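Local atomic coordinates of single-stranded DNA-binding protein WHY3, chloroplastic (Arabidopsis thaliana, PDB entry 4KOQ), a protein that binds single-stranded DNA in chloroplasts and the nucleus, maintaining plastid genome stability and repressing transcription of the kinesin KP1 gene. Residues S14-G18 with K19-T23; F68-V72 with T73-N77; A150-F153 with V154-H157. All coordinates share one frame; numbering follows the deposited sequence.

Contact 1: S14-G18 with K19-T23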
ATOM      1  N   SER A  14       8.708   3.455  18.394  1.00 19.84           N
ATOM      2  CA  SER A  14       8.341   3.335  19.805  1.00 24.19           C
ATOM      3  C   SER A  14       7.003   3.957  20.238  1.00 25.82           C
ATOM      4  O   SER A  14       6.568   4.987  19.739  1.00 24.85           O
ATOM      5  CB  SER A  14       9.454   3.947  20.638  1.00 29.65           C
ATOM      6  OG  SER A  14      10.672   3.321  20.301  1.00 28.89           O
ATOM      7  N   ILE A  15       6.415   3.334  21.248  1.00 19.70           N
ATOM      8  CA  ILE A  15       5.213   3.797  21.900  1.00 22.60           C
ATOM      9  C   ILE A  15       5.530   3.851  23.368  1.00 23.17           C
ATOM     10  O   ILE A  15       5.924   2.839  23.950  1.00 20.82           O
ATOM     11  CB  ILE A  15       4.078   2.844  21.624  1.00 21.85           C
ATOM     12  CG1 ILE A  15       3.818   2.813  20.121  1.00 28.44           C
ATOM     13  CG2 ILE A  15       2.794   3.260  22.350  1.00 23.22           C
ATOM     14  CD1 ILE A  15       3.062   1.610  19.658  1.00 37.88           C
ATOM     15  N   TYR A  16       5.387   5.036  23.952  1.00 19.60           N
ATOM     16  CA  TYR A  16       5.744   5.260  25.342  1.00 23.25           C
ATOM     17  C   TYR A  16       4.504   5.535  26.167  1.00 23.50           C
ATOM     18  O   TYR A  16       3.744   6.449  25.869  1.00 24.92           O
ATOM     19  CB  TYR A  16       6.661   6.465  25.423  1.00 24.93           C
ATOM     20  CG  TYR A  16       7.941   6.307  24.680  1.00 24.79           C
ATOM     21  CD1 TYR A  16       8.952   5.521  25.175  1.00 23.98           C
ATOM     22  CD2 TYR A  16       8.140   6.944  23.458  1.00 30.82           C
ATOM     23  CE1 TYR A  16      10.121   5.363  24.494  1.00 31.60           C
ATOM     24  CE2 TYR A  16       9.317   6.795  22.774  1.00 34.86           C
ATOM     25  CZ  TYR A  16      10.302   6.013  23.302  1.00 32.29           C
ATOM     26  OH  TYR A  16      11.479   5.849  22.633  1.00 38.30           O
ATOM     27  N   LYS A  17       4.261   4.717  27.184  1.00 23.36           N
ATOM     28  CA  LYS A  17       3.099   4.914  27.994  1.00 20.81           C
ATOM     29  C   LYS A  17       3.484   5.046  29.463  1.00 24.51           C
ATOM     30  O   LYS A  17       4.665   4.991  29.827  1.00 25.68           O
ATOM     31  CB  LYS A  17       2.086   3.771  27.779  1.00 24.76           C
ATOM     32  CG  LYS A  17       1.437   3.771  26.383  1.00 22.10           C
ATOM     33  CD  LYS A  17       0.568   5.023  26.134  1.00 28.11           C
ATOM     34  CE  LYS A  17       0.254   5.187  24.661  1.00 28.73           C
ATOM     35  NZ  LYS A  17      -0.891   4.345  24.286  1.00 36.39           N
ATOM     36  N   GLY A  18       2.468   5.179  30.307  1.00 31.27           N
ATOM     37  CA  GLY A  18       2.682   5.455  31.711  1.00 36.17           C
ATOM     38  C   GLY A  18       3.483   4.421  32.466  1.00 34.21           C
ATOM     39  O   GLY A  18       4.320   4.770  33.300  1.00 34.27           O
ATOM     40  N   LYS A  19       3.235   3.148  32.171  1.00 28.66           N
ATOM     41  CA  LYS A  19       3.796   2.038  32.920  1.00 29.72           C
ATOM     42  C   LYS A  19       4.741   1.182  32.096  1.00 29.67           C
ATOM     43  O   LYS A  19       5.367   0.285  32.622  1.00 24.89           O
ATOM     44  CB  LYS A  19       2.660   1.148  33.424  1.00 34.72           C
ATOM     45  CG  LYS A  19       1.741   1.834  34.433  1.00 43.16           C
ATOM     46  CD  LYS A  19       0.481   1.013  34.663  1.00 54.69           C
ATOM     47  CE  LYS A  19      -0.504   1.716  35.577  1.00 67.09           C
ATOM     48  NZ  LYS A  19      -1.825   1.018  35.578  1.00 78.63           N
ATOM     49  N   ALA A  20       4.820   1.432  30.791  1.00 25.30           N
ATOM     50  CA  ALA A  20       5.596   0.559  29.898  1.00 24.46           C
ATOM     51  C   ALA A  20       5.868   1.286  28.590  1.00 19.67           C
ATOM     52  O   ALA A  20       5.182   2.244  28.281  1.00 20.60           O
ATOM     53  CB  ALA A  20       4.839  -0.687  29.630  1.00 24.03           C
ATOM     54  N   ALA A  21       6.903   0.829  27.897  1.00 22.00           N
ATOM     55  CA  ALA A  21       7.260   1.228  26.559  1.00 23.48           C
ATOM     56  C   ALA A  21       7.364  -0.013  25.661  1.00 19.67           C
ATOM     57  O   ALA A  21       7.680  -1.107  26.127  1.00 21.51           O
ATOM     58  CB  ALA A  21       8.622   1.956  26.577  1.00 24.53           C
ATOM     59  N   LEU A  22       7.136   0.185  24.372  1.00 19.05           N
ATOM     60  CA  LEU A  22       7.282  -0.856  23.357  1.00 17.83           C
ATOM     61  C   LEU A  22       8.048  -0.262  22.174  1.00 18.63           C
ATOM     62  O   LEU A  22       7.693   0.808  21.697  1.00 21.75           O
ATOM     63  CB  LEU A  22       5.885  -1.273  22.858  1.00 22.39           C
ATOM     64  CG  LEU A  22       5.839  -2.207  21.649  1.00 22.31           C
ATOM     65  CD1 LEU A  22       6.552  -3.524  21.905  1.00 19.84           C
ATOM     66  CD2 LEU A  22       4.400  -2.425  21.205  1.00 21.10           C
ATOM     67  N   THR A  23       9.090  -0.930  21.724  1.00 19.20           N
ATOM     68  CA  THR A  23       9.777  -0.533  20.509  1.00 21.74           C
ATOM     69  C   THR A  23       9.742  -1.701  19.534  1.00 20.51           C
ATOM     70  O   THR A  23       9.875  -2.856  19.920  1.00 22.31           O
ATOM     71  CB  THR A  23      11.262  -0.140  20.797  1.00 28.37           C
ATOM     72  OG1 THR A  23      11.301   0.877  21.791  1.00 33.24           O
ATOM     73  CG2 THR A  23      11.914   0.382  19.576  1.00 23.29           C
TER

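Contact 2: F68-V72 with T73-N77. With PO4 (phosphate ion), chain B.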
ATOM      1  N   PHE A  68      10.220 -10.273  21.826  1.00 18.63           N
ATOM      2  CA  PHE A  68       9.411 -11.255  21.149  1.00 20.69           C
ATOM      3  C   PHE A  68       9.611 -11.020  19.655  1.00 20.20           C
ATOM      4  O   PHE A  68       9.619  -9.876  19.218  1.00 23.15           O
ATOM      5  CB  PHE A  68       7.941 -11.094  21.557  1.00 22.40           C
ATOM      6  CG  PHE A  68       7.060 -12.263  21.138  1.00 23.93           C
ATOM      7  CD1 PHE A  68       6.890 -13.339  21.988  1.00 22.46           C
ATOM      8  CD2 PHE A  68       6.364 -12.252  19.929  1.00 21.40           C
ATOM      9  CE1 PHE A  68       6.073 -14.406  21.641  1.00 21.05           C
ATOM     10  CE2 PHE A  68       5.546 -13.334  19.565  1.00 22.58           C
ATOM     11  CZ  PHE A  68       5.418 -14.417  20.434  1.00 22.47           C
ATOM     12  N   SER A  69       9.861 -12.082  18.898  1.00 19.41           N
ATOM     13  CA  SER A  69      10.052 -11.990  17.453  1.00 22.75           C
ATOM     14  C   SER A  69       8.789 -12.312  16.675  1.00 26.22           C
ATOM     15  O   SER A  69       8.418 -13.483  16.575  1.00 30.08           O
ATOM     16  CB  SER A  69      11.130 -12.986  17.029  1.00 28.75           C
ATOM     17  OG  SER A  69      12.366 -12.643  17.634  1.00 31.78           O
ATOM     18  N   LEU A  70       8.164 -11.298  16.079  1.00 19.59           N
ATOM     19  CA  LEU A  70       6.916 -11.492  15.358  1.00 21.31           C
ATOM     20  C   LEU A  70       7.193 -11.927  13.943  1.00 21.74           C
ATOM     21  O   LEU A  70       7.839 -11.182  13.200  1.00 20.95           O
ATOM     22  CB  LEU A  70       6.164 -10.159  15.247  1.00 25.99           C
ATOM     23  CG  LEU A  70       5.062  -9.695  16.175  1.00 37.82           C
ATOM     24  CD1 LEU A  70       4.354  -8.522  15.460  1.00 24.32           C
ATOM     25  CD2 LEU A  70       4.083 -10.777  16.532  1.00 28.13           C
ATOM     26  N   SER A  71       6.727 -13.115  13.580  1.00 22.20           N
ATOM     27  CA  SER A  71       6.901 -13.654  12.243  1.00 22.60           C
ATOM     28  C   SER A  71       5.951 -12.999  11.247  1.00 17.87           C
ATOM     29  O   SER A  71       4.945 -12.350  11.605  1.00 19.13           O
ATOM     30  CB  SER A  71       6.639 -15.155  12.242  1.00 25.12           C
ATOM     31  OG  SER A  71       5.243 -15.367  12.361  1.00 22.37           O
ATOM     32  N   VAL A  72       6.242 -13.221   9.972  1.00 17.98           N
ATOM     33  CA  VAL A  72       5.341 -12.803   8.905  1.00 17.21           C
ATOM     34  C   VAL A  72       3.900 -13.252   9.128  1.00 15.77           C
ATOM     35  O   VAL A  72       2.969 -12.465   8.952  1.00 18.50           O
ATOM     36  CB  VAL A  72       5.913 -13.321   7.572  1.00 22.89           C
ATOM     37  CG1 VAL A  72       4.900 -13.317   6.493  1.00 20.73           C
ATOM     38  CG2 VAL A  72       7.151 -12.501   7.201  1.00 18.35           C
ATOM     39  N   THR A  73       3.686 -14.522   9.481  1.00 18.19           N
ATOM     40  CA  THR A  73       2.311 -15.021   9.676  1.00 15.17           C
ATOM     41  C   THR A  73       1.649 -14.322  10.848  1.00 17.64           C
ATOM     42  O   THR A  73       0.501 -13.964  10.781  1.00 19.80           O
ATOM     43  CB  THR A  73       2.294 -16.552   9.906  1.00 19.93           C
ATOM     44  OG1 THR A  73       2.841 -17.192   8.750  1.00 23.05           O
ATOM     45  CG2 THR A  73       0.879 -17.066  10.132  1.00 22.47           C
ATOM     46  N   GLU A  74       2.408 -14.101  11.909  1.00 18.21           N
ATOM     47  CA  GLU A  74       1.885 -13.372  13.073  1.00 17.78           C
ATOM     48  C   GLU A  74       1.519 -11.926  12.783  1.00 19.84           C
ATOM     49  O   GLU A  74       0.492 -11.441  13.239  1.00 18.49           O
ATOM     50  CB  GLU A  74       2.875 -13.485  14.237  1.00 20.66           C
ATOM     51  CG  GLU A  74       2.910 -14.870  14.821  1.00 20.95           C
ATOM     52  CD  GLU A  74       4.137 -15.193  15.689  1.00 25.48           C
ATOM     53  OE1 GLU A  74       5.110 -14.410  15.750  1.00 24.99           O
ATOM     54  OE2 GLU A  74       4.151 -16.300  16.304  1.00 28.37           O
ATOM     55  N   ILE A  75       2.335 -11.254  11.967  1.00 17.89           N
ATOM     56  CA  ILE A  75       1.987  -9.965  11.440  1.00 17.07           C
ATOM     57  C   ILE A  75       0.694 -10.076  10.677  1.00 20.87           C
ATOM     58  O   ILE A  75      -0.184  -9.239  10.801  1.00 18.30           O
ATOM     59  CB  ILE A  75       3.103  -9.397  10.546  1.00 18.21           C
ATOM     60  CG1 ILE A  75       4.353  -9.170  11.381  1.00 19.85           C
ATOM     61  CG2 ILE A  75       2.580  -8.133   9.870  1.00 20.95           C
ATOM     62  CD1 ILE A  75       5.674  -9.174  10.614  1.00 21.52           C
ATOM     63  N   GLY A  76       0.536 -11.130   9.866  1.00 20.22           N
ATOM     64  CA  GLY A  76      -0.723 -11.298   9.187  1.00 17.53           C
ATOM     65  C   GLY A  76      -1.928 -11.407  10.114  1.00 17.05           C
ATOM     66  O   GLY A  76      -3.005 -10.866   9.825  1.00 20.42           O
ATOM     67  N   ASN A  77      -1.751 -12.081  11.240  1.00 21.15           N
ATOM     68  CA  ASN A  77      -2.821 -12.136  12.206  1.00 19.32           C
ATOM     69  C   ASN A  77      -3.213 -10.758  12.705  1.00 16.52           C
ATOM     70  O   ASN A  77      -4.388 -10.446  12.808  1.00 22.30           O
ATOM     71  CB  ASN A  77      -2.389 -12.956  13.389  1.00 23.57           C
ATOM     72  CG  ASN A  77      -3.547 -13.605  14.076  1.00 32.35           C
ATOM     73  OD1 ASN A  77      -4.662 -13.058  14.138  1.00 35.55           O
ATOM     74  ND2 ASN A  77      -3.327 -14.806  14.526  1.00 25.51           N
TER
HETATM   75  P   PO4 B 301      11.284 -14.933  20.546  0.60 45.32           P
HETATM   76  O1  PO4 B 301      11.607 -13.755  21.417  0.60 45.46           O
HETATM   77  O2  PO4 B 301      11.412 -16.218  21.327  0.60 45.11           O
HETATM   78  O3  PO4 B 301       9.895 -14.881  20.008  0.60 21.01           O
HETATM   79  O4  PO4 B 301      12.226 -14.922  19.358  0.60 51.17           O

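Contact 3: A150-F153 with V154-H157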
ATOM      1  N   ALA A 150       2.325   0.316   8.862  1.00 17.48           N
ATOM      2  CA  ALA A 150       3.726  -0.066   8.824  1.00 17.35           C
ATOM      3  C   ALA A 150       3.885  -1.570   8.559  1.00 20.82           C
ATOM      4  O   ALA A 150       4.790  -1.975   7.836  1.00 18.83           O
ATOM      5  CB  ALA A 150       4.418   0.302  10.147  1.00 18.14           C
ATOM      6  N   PHE A 151       3.004  -2.380   9.156  1.00 18.08           N
ATOM      7  CA  PHE A 151       3.050  -3.840   8.996  1.00 18.79           C
ATOM      8  C   PHE A 151       2.700  -4.250   7.552  1.00 24.93           C
ATOM      9  O   PHE A 151       3.365  -5.114   6.936  1.00 22.70           O
ATOM     10  CB  PHE A 151       2.079  -4.556   9.967  1.00 18.92           C
ATOM     11  CG  PHE A 151       2.467  -4.508  11.433  1.00 19.38           C
ATOM     12  CD1 PHE A 151       3.627  -3.899  11.866  1.00 22.70           C
ATOM     13  CD2 PHE A 151       1.660  -5.113  12.381  1.00 23.80           C
ATOM     14  CE1 PHE A 151       3.960  -3.878  13.210  1.00 23.99           C
ATOM     15  CE2 PHE A 151       2.010  -5.076  13.735  1.00 20.53           C
ATOM     16  CZ  PHE A 151       3.135  -4.475  14.129  1.00 23.49           C
ATOM     17  N   ASN A 152       1.654  -3.657   7.003  1.00 19.52           N
ATOM     18  CA  ASN A 152       1.325  -3.918   5.599  1.00 23.64           C
ATOM     19  C   ASN A 152       2.438  -3.465   4.659  1.00 22.92           C
ATOM     20  O   ASN A 152       2.742  -4.127   3.663  1.00 24.18           O
ATOM     21  CB  ASN A 152      -0.010  -3.292   5.220  1.00 25.46           C
ATOM     22  CG  ASN A 152      -1.165  -4.187   5.531  1.00 34.92           C
ATOM     23  OD1 ASN A 152      -1.121  -5.379   5.248  1.00 32.82           O
ATOM     24  ND2 ASN A 152      -2.220  -3.624   6.121  1.00 31.30           N
ATOM     25  N   PHE A 153       3.057  -2.340   4.955  1.00 19.49           N
ATOM     26  CA  PHE A 153       4.220  -1.893   4.210  1.00 19.29           C
ATOM     27  C   PHE A 153       5.364  -2.914   4.237  1.00 22.15           C
ATOM     28  O   PHE A 153       6.008  -3.204   3.210  1.00 20.29           O
ATOM     29  CB  PHE A 153       4.713  -0.550   4.729  1.00 18.70           C
ATOM     30  CG  PHE A 153       6.088  -0.201   4.286  1.00 21.04           C
ATOM     31  CD1 PHE A 153       6.290   0.393   3.041  1.00 26.09           C
ATOM     32  CD2 PHE A 153       7.188  -0.465   5.072  1.00 19.23           C
ATOM     33  CE1 PHE A 153       7.550   0.700   2.616  1.00 26.37           C
ATOM     34  CE2 PHE A 153       8.467  -0.151   4.623  1.00 22.27           C
ATOM     35  CZ  PHE A 153       8.638   0.424   3.393  1.00 26.01           C
ATOM     36  N   VAL A 154       5.659  -3.431   5.418  1.00 17.96           N
ATOM     37  CA  VAL A 154       6.894  -4.169   5.597  1.00 20.22           C
ATOM     38  C   VAL A 154       6.786  -5.616   5.148  1.00 16.53           C
ATOM     39  O   VAL A 154       7.790  -6.234   4.809  1.00 19.93           O
ATOM     40  CB  VAL A 154       7.403  -4.049   7.058  1.00 18.16           C
ATOM     41  CG1 VAL A 154       6.706  -5.013   7.958  1.00 17.26           C
ATOM     42  CG2 VAL A 154       8.901  -4.209   7.086  1.00 24.08           C
ATOM     43  N   LEU A 155       5.581  -6.153   5.114  1.00 17.56           N
ATOM     44  CA  LEU A 155       5.424  -7.560   4.804  1.00 18.12           C
ATOM     45  C   LEU A 155       6.099  -8.011   3.486  1.00 22.72           C
ATOM     46  O   LEU A 155       6.805  -9.011   3.476  1.00 20.73           O
ATOM     47  CB  LEU A 155       3.950  -7.954   4.836  1.00 19.22           C
ATOM     48  CG  LEU A 155       3.332  -8.400   6.165  1.00 28.36           C
ATOM     49  CD1 LEU A 155       1.815  -8.470   6.049  1.00 22.75           C
ATOM     50  CD2 LEU A 155       3.836  -9.721   6.632  1.00 24.46           C
ATOM     51  N   PRO A 156       5.887  -7.271   2.382  1.00 22.49           N
ATOM     52  CA  PRO A 156       6.562  -7.640   1.110  1.00 22.23           C
ATOM     53  C   PRO A 156       8.079  -7.615   1.160  1.00 22.21           C
ATOM     54  O   PRO A 156       8.724  -8.430   0.489  1.00 23.61           O
ATOM     55  CB  PRO A 156       6.010  -6.640   0.093  1.00 26.76           C
ATOM     56  CG  PRO A 156       5.143  -5.738   0.825  1.00 21.44           C
ATOM     57  CD  PRO A 156       4.895  -6.204   2.195  1.00 19.70           C
ATOM     58  N   HIS A 157       8.648  -6.761   2.000  1.00 17.24           N
ATOM     59  CA  HIS A 157      10.084  -6.752   2.222  1.00 16.45           C
ATOM     60  C   HIS A 157      10.537  -7.920   3.026  1.00 22.51           C
ATOM     61  O   HIS A 157      11.582  -8.498   2.731  1.00 22.16           O
ATOM     62  CB  HIS A 157      10.469  -5.448   2.930  1.00 26.14           C
ATOM     63  CG  HIS A 157      10.111  -4.243   2.132  1.00 30.48           C
ATOM     64  ND1 HIS A 157      10.980  -3.672   1.226  1.00 43.99           N
ATOM     65  CD2 HIS A 157       8.968  -3.517   2.072  1.00 23.88           C
ATOM     66  CE1 HIS A 157      10.383  -2.648   0.638  1.00 42.35           C
ATOM     67  NE2 HIS A 157       9.158  -2.541   1.121  1.00 32.37           N
TER

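Contact 1: S14-G18 with K19-T23
Ile15 and Leu22 are joined by a reciprocal pair of backbone hydrogen bonds. Ile15 N donates to Leu22 O at 2.9 Å, nearly straight at 164°. Leu22 N returns the bond to Ile15 O. Closer to the turn, Lys17 N gives a more bent bond to Ala20 O, 147° at the hydrogen. One side-chain bond adds to these. Ser14 OG and Thr23 OG1 meet at 2.9 Å, and either hydroxyl could be the donor. Each oxygen lies anti to its carbonyl carbon (chi1 -55° in both), which brings the two hydroxyls together across the pair. The methyl CG2 of Thr23 also comes against Ser14 OG, at 3.3 Å.

These bonds make a beta hairpin of strands 9-16 and 20-33, with Lys17, Gly18 and Lys19 at its turn. The two short strand segments run antiparallel, and their axes come within 4.7 Å. Ile15 and Leu22 are a hydrogen-bonded pair; Ser14-Thr23 and Tyr16-Ala21 are non-hydrogen-bonded pairs. The region 17-22 is required for single-stranded DNA binding, as judged by similarity, and it takes in the whole turn.

The side chains of Ser14, Tyr16, Ala21 and Thr23 share one face of the sheet. There Tyr16 CD1 rests 3.8 Å from the methyl CB of Ala21, at an oblique angle to the ring. Trp62 of strand 59-70 touches Ala21 and Thr23. Ile15 and Leu22 occupy the other face and pack on Ile139 and Ile137 of strand 131-140. Lys17 sets its CB 3.5 Å from Ala20 O, then its chain bends at chi2 and chi4 away from the hairpin. Its NZ forms a salt bridge with Glu143 and a hydrogen bond with Pro138 O.

Contact 2: F68-V72 with T73-N77
Ser71 and Glu74 form a capping box at the start of helix 72-79. Ser71 is the N-cap, and its OG accepts from Glu74 N at 3.1 Å, a nearly straight bond. Glu74 answers through its side chain: OE1 accepts from Ser71 N at 3.0 Å. The donor meets OE1 from above the carboxylate plane, 37° out of it. The serine hydroxyl sits between its backbone N and carbonyl carbon (chi1 74°), which turns it forward to the N-H of Glu74. The glutamate chain runs extended beyond CG, so that its carboxylate reaches back to the residue before the helix.

Ile75 N then bonds to Ser71 O at 2.9 Å, and Gly76 N to Val72 O. The box thus marks where strand 59-70, one of the two edge strands of its sheet within this chain, passes into the helix. The short segments of strand and helix stand at 80° to each other.

Glu74 OE1 also lies 4.0 Å from Phe68 CE2, oblique to the ring. OE2 is hydrogen-bonded to His91 NE2, so both carboxylate oxygens are held. With an alanine here, Ser71 N and His91 NE2 would probably lose these acceptors, and the cap would be free to shift. Leu70 CD2 packs against the CB of Glu74 at 3.7 Å, while Leu70 CD1 meets Ile75 CG1.

At the strand end a phosphate ion, probably from the crystallisation liquor, takes hydrogen bonds from Ser69 N to O3 and from Ser69 OG to O4. Its O3 hangs 3.9 Å over one face of the Phe68 ring, offset toward the rim. The phosphate is also hydrogen-bonded to His91 ND1 and Lys105 NZ. Val146 of a second subunit packs on Val72.

Contact 3: A150-F153 with V154-H157
Phe153 lies one helical turn before His157, and the two rings meet on the side of the helix. The phenylalanine CB lies beside Val154 N, a closeness set by the chain itself. CG is anti to the backbone N (chi1 164°), which lays the ring beside the peptide and along the helix toward His157. CD2 of Phe153 touches Val154 CB at 4.1 Å. At the far end CZ reaches NE2 of His157 at 3.8 Å, with CE1 close to the same nitrogen. His157 CD2 stands over one face of the Phe153 ring, offset toward the rim. The ring planes are 34° apart, and the pair is oblique. The edge of the imidazole also faces the backbone: His157 CD2 lies 3.2 Å from Phe153 O, near the ring plane.

This is the C-terminal part of helix 141-158, and the helix is kinked here. Val154 N still bonds to Ala150 O at 3.0 Å, bent to 137°, and Leu155 N bonds to Phe151 O. Pro156 has no N-H to give, and its CD instead rests 3.3 Å from Asn152 O. His157 N also lacks a bond to the turn before; it makes a weak one to Val154 O. Val154 CG1 lies close to the carbonyl oxygens of Ala150 and Phe151, while Leu155 CG packs 3.4 Å from Phe151 O.

Around the helix, Phe151 and Leu155 turn to helix 72-79 of the same chain. Phe153 packs on Pro156 of a third subunit, and Pro156 on Phe153 of a second subunit, at interfaces of the homotetramer.

In the fold
The three contacts follow one another along the chain, and none encloses or crosses another. Contact 1 comes first and closes the hairpin of strands 9-16 and 20-33. Contact 2 follows two strands later, where strand 59-70 of the same sheet turns into helix 72-79. Their centres are about 20 Å apart and they do not touch. The second sheet, 87-140, then intervenes before contact 3, near the end of helix 141-158. Here the fold comes back on itself: Ile75 CG2 of contact 2 lies 3.6 Å from Phe151 CB of contact 3, packing the two helices together. Both of these contacts also touch the second subunit.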